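Local coordinates for protein tapirin (Caldicellulosiruptor hydrothermalis, PDB 6N2C) that probably attaches cells of this extreme thermophile to plant biomass by binding cellulose through its beta-helical C-terminal domain, which also carries a zinc ion, at residues D177-D182 with T203-Y208. Residues are numbered along the deposited sequence; the frame is centred on the assembly and turned at random. Where two conformers were deposited one is given.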
loop_
_atom_site.group_PDB
_atom_site.type_symbol
_atom_site.label_atom_id
_atom_site.label_comp_id
_atom_site.label_asym_id
_atom_site.label_seq_id
_atom_site.Cartn_x
_atom_site.Cartn_y
_atom_site.Cartn_z
ATOM N N ASP A 177 13.482 8.668 -0.740
ATOM C CA ASP A 177 13.416 9.498 0.481
ATOM C C ASP A 177 14.616 9.034 1.342
ATOM O O ASP A 177 14.586 7.958 1.926
ATOM C CB ASP A 177 12.089 9.285 1.254
ATOM C CG ASP A 177 11.985 10.133 2.484
ATOM O OD1 ASP A 177 12.990 10.785 2.897
ATOM O OD2 ASP A 177 10.883 10.147 3.110
ATOM N N SER A 178 15.678 9.819 1.386
ATOM C CA SER A 178 16.862 9.391 2.155
ATOM C C SER A 178 16.621 9.237 3.639
ATOM O O SER A 178 17.364 8.506 4.303
ATOM C CB SER A 178 18.082 10.327 1.894
ATOM O OG SER A 178 18.456 10.366 0.517
ATOM N N ASN A 179 15.599 9.880 4.195
ATOM C CA ASN A 179 15.212 9.636 5.590
ATOM C C ASN A 179 14.764 8.187 5.877
ATOM O O ASN A 179 14.771 7.791 7.018
ATOM C CB ASN A 179 14.079 10.466 6.104
ATOM C CG ASN A 179 14.376 11.957 6.153
ATOM O OD1 ASN A 179 13.489 12.743 5.809
ATOM N ND2 ASN A 179 15.503 12.346 6.582
ATOM N N ILE A 180 14.399 7.416 4.870
ATOM C CA ILE A 180 14.121 5.984 5.066
ATOM C C ILE A 180 15.283 5.267 5.790
ATOM O O ILE A 180 15.076 4.304 6.519
ATOM C CB ILE A 180 13.646 5.343 3.747
ATOM C CG1 ILE A 180 12.158 5.746 3.530
ATOM C CG2 ILE A 180 13.739 3.851 3.773
ATOM C CD1 ILE A 180 11.686 5.557 2.070
ATOM N N PHE A 181 16.523 5.740 5.518
ATOM C CA PHE A 181 17.715 5.090 6.056
ATOM C C PHE A 181 18.202 5.754 7.307
ATOM O O PHE A 181 19.218 5.309 7.852
ATOM C CB PHE A 181 18.824 5.149 5.022
ATOM C CG PHE A 181 18.410 4.551 3.717
ATOM C CD1 PHE A 181 18.361 3.200 3.531
ATOM C CD2 PHE A 181 17.944 5.384 2.690
ATOM C CE1 PHE A 181 17.915 2.684 2.337
ATOM C CE2 PHE A 181 17.525 4.870 1.505
ATOM C CZ PHE A 181 17.496 3.519 1.321
ATOM N N ASP A 182 17.474 6.743 7.799
ATOM C CA ASP A 182 17.779 7.420 9.050
ATOM C C ASP A 182 16.785 7.056 10.135
ATOM O O ASP A 182 15.640 7.608 10.211
ATOM C CB ASP A 182 17.810 8.902 8.808
ATOM C CG ASP A 182 18.190 9.713 10.030
ATOM O OD1 ASP A 182 18.105 9.211 11.152
ATOM O OD2 ASP A 182 18.495 10.972 9.820
ATOM N N THR A 203 0.205 9.381 14.426
ATOM C CA THR A 203 0.786 10.420 13.610
ATOM C C THR A 203 2.290 10.172 13.662
ATOM O O THR A 203 2.849 10.167 14.750
ATOM C CB THR A 203 0.428 11.813 14.111
ATOM O OG1 THR A 203 -1.006 11.952 14.262
ATOM C CG2 THR A 203 0.909 12.895 13.132
ATOM N N THR A 204 2.885 9.901 12.512
ATOM C CA THR A 204 4.303 9.559 12.471
ATOM C C THR A 204 4.992 10.081 11.285
ATOM O O THR A 204 4.381 10.596 10.320
ATOM C CB THR A 204 4.497 8.055 12.656
ATOM O OG1 THR A 204 5.900 7.782 12.963
ATOM C CG2 THR A 204 4.175 7.333 11.342
ATOM N N ARG A 205 6.325 9.972 11.285
ATOM C CA ARG A 205 7.086 10.218 10.085
ATOM C C ARG A 205 7.238 8.874 9.434
ATOM O O ARG A 205 6.353 8.512 8.601
ATOM C CB ARG A 205 8.458 10.888 10.309
ATOM C CG ARG A 205 8.409 12.311 10.715
ATOM C CD ARG A 205 9.818 12.876 10.615
ATOM N NE ARG A 205 10.380 12.904 9.251
ATOM C CZ ARG A 205 11.500 13.547 8.931
ATOM N NH1 ARG A 205 12.248 14.162 9.864
ATOM N NH2 ARG A 205 11.928 13.517 7.676
ATOM N N ASN A 206 8.226 8.077 9.856
ATOM C CA ASN A 206 8.399 6.719 9.285
ATOM C C ASN A 206 8.039 5.604 10.207
ATOM O O ASN A 206 8.196 5.729 11.418
ATOM C CB ASN A 206 9.788 6.631 8.703
ATOM C CG ASN A 206 9.988 7.674 7.604
ATOM O OD1 ASN A 206 9.092 7.877 6.770
ATOM N ND2 ASN A 206 11.164 8.381 7.572
ATOM N N MET A 207 7.595 4.440 9.638
ATOM C CA MET A 207 7.241 3.296 10.450
ATOM C C MET A 207 7.708 2.055 9.723
ATOM O O MET A 207 7.670 2.015 8.480
ATOM C CB MET A 207 5.681 3.221 10.623
ATOM C CG MET A 207 5.199 1.928 11.247
ATOM S SD MET A 207 3.379 1.914 11.689
ATOM C CE MET A 207 3.035 3.549 11.006
ATOM N N TYR A 208 8.381 1.176 10.463
ATOM C CA TYR A 208 8.874 -0.049 9.921
ATOM C C TYR A 208 8.407 -1.234 10.754
ATOM O O TYR A 208 8.410 -1.227 12.002
ATOM C CB TYR A 208 10.434 -0.083 9.912
ATOM C CG TYR A 208 11.076 -1.419 9.552
ATOM C CD1 TYR A 208 11.321 -2.437 10.498
ATOM C CD2 TYR A 208 11.522 -1.653 8.301
ATOM C CE1 TYR A 208 11.838 -3.647 10.100
ATOM C CE2 TYR A 208 12.068 -2.846 7.911
ATOM C CZ TYR A 208 12.254 -3.834 8.852
ATOM O OH TYR A 208 12.835 -5.039 8.488
HETATM O O HOH W 1 10.711 10.765 5.859
#
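Asn179 and Arg205 both hold CG anti to their own carbonyl carbon (chi1 -64° and -71°), and a bend at chi3 of Arg205 swings its guanidinium back toward the Asn179 amide. There OD1 of Asn179 lies at the guanidinium edge, 2.6 Å from NH2 of Arg205, but the angle is poor for a hydrogen bond and the two planes stand 88° apart. The firmer link runs through water: one molecule is hydrogen-bonded to Asp177 OD2 at 2.8 Å and accepts from Asn206 ND2 at 3.0 Å. That same ND2 packs beside CB of Asn179, 3.9 Å away, and also bonds to Thr185 OG1, while OD1 of Asn206 takes a hydrogen bond from Asn231, so both ends of this buried amide are used and its rotation is fixed. Asp177 also closes an Asx turn, its OD1 accepting from the backbone N of Asn179 at 3.1 Å. With an alanine at Asn179, Arg205 NH2 would probably lose the carbonyl oxygen beside it and the guanidinium could turn more freely. The 3-10 turn 178-181 lies against the start of strand 206-209, one strand of a parallel face of the beta-helix; beyond it, Ile180 reaches strand 231-234 and, with Phe181, helix 451-457.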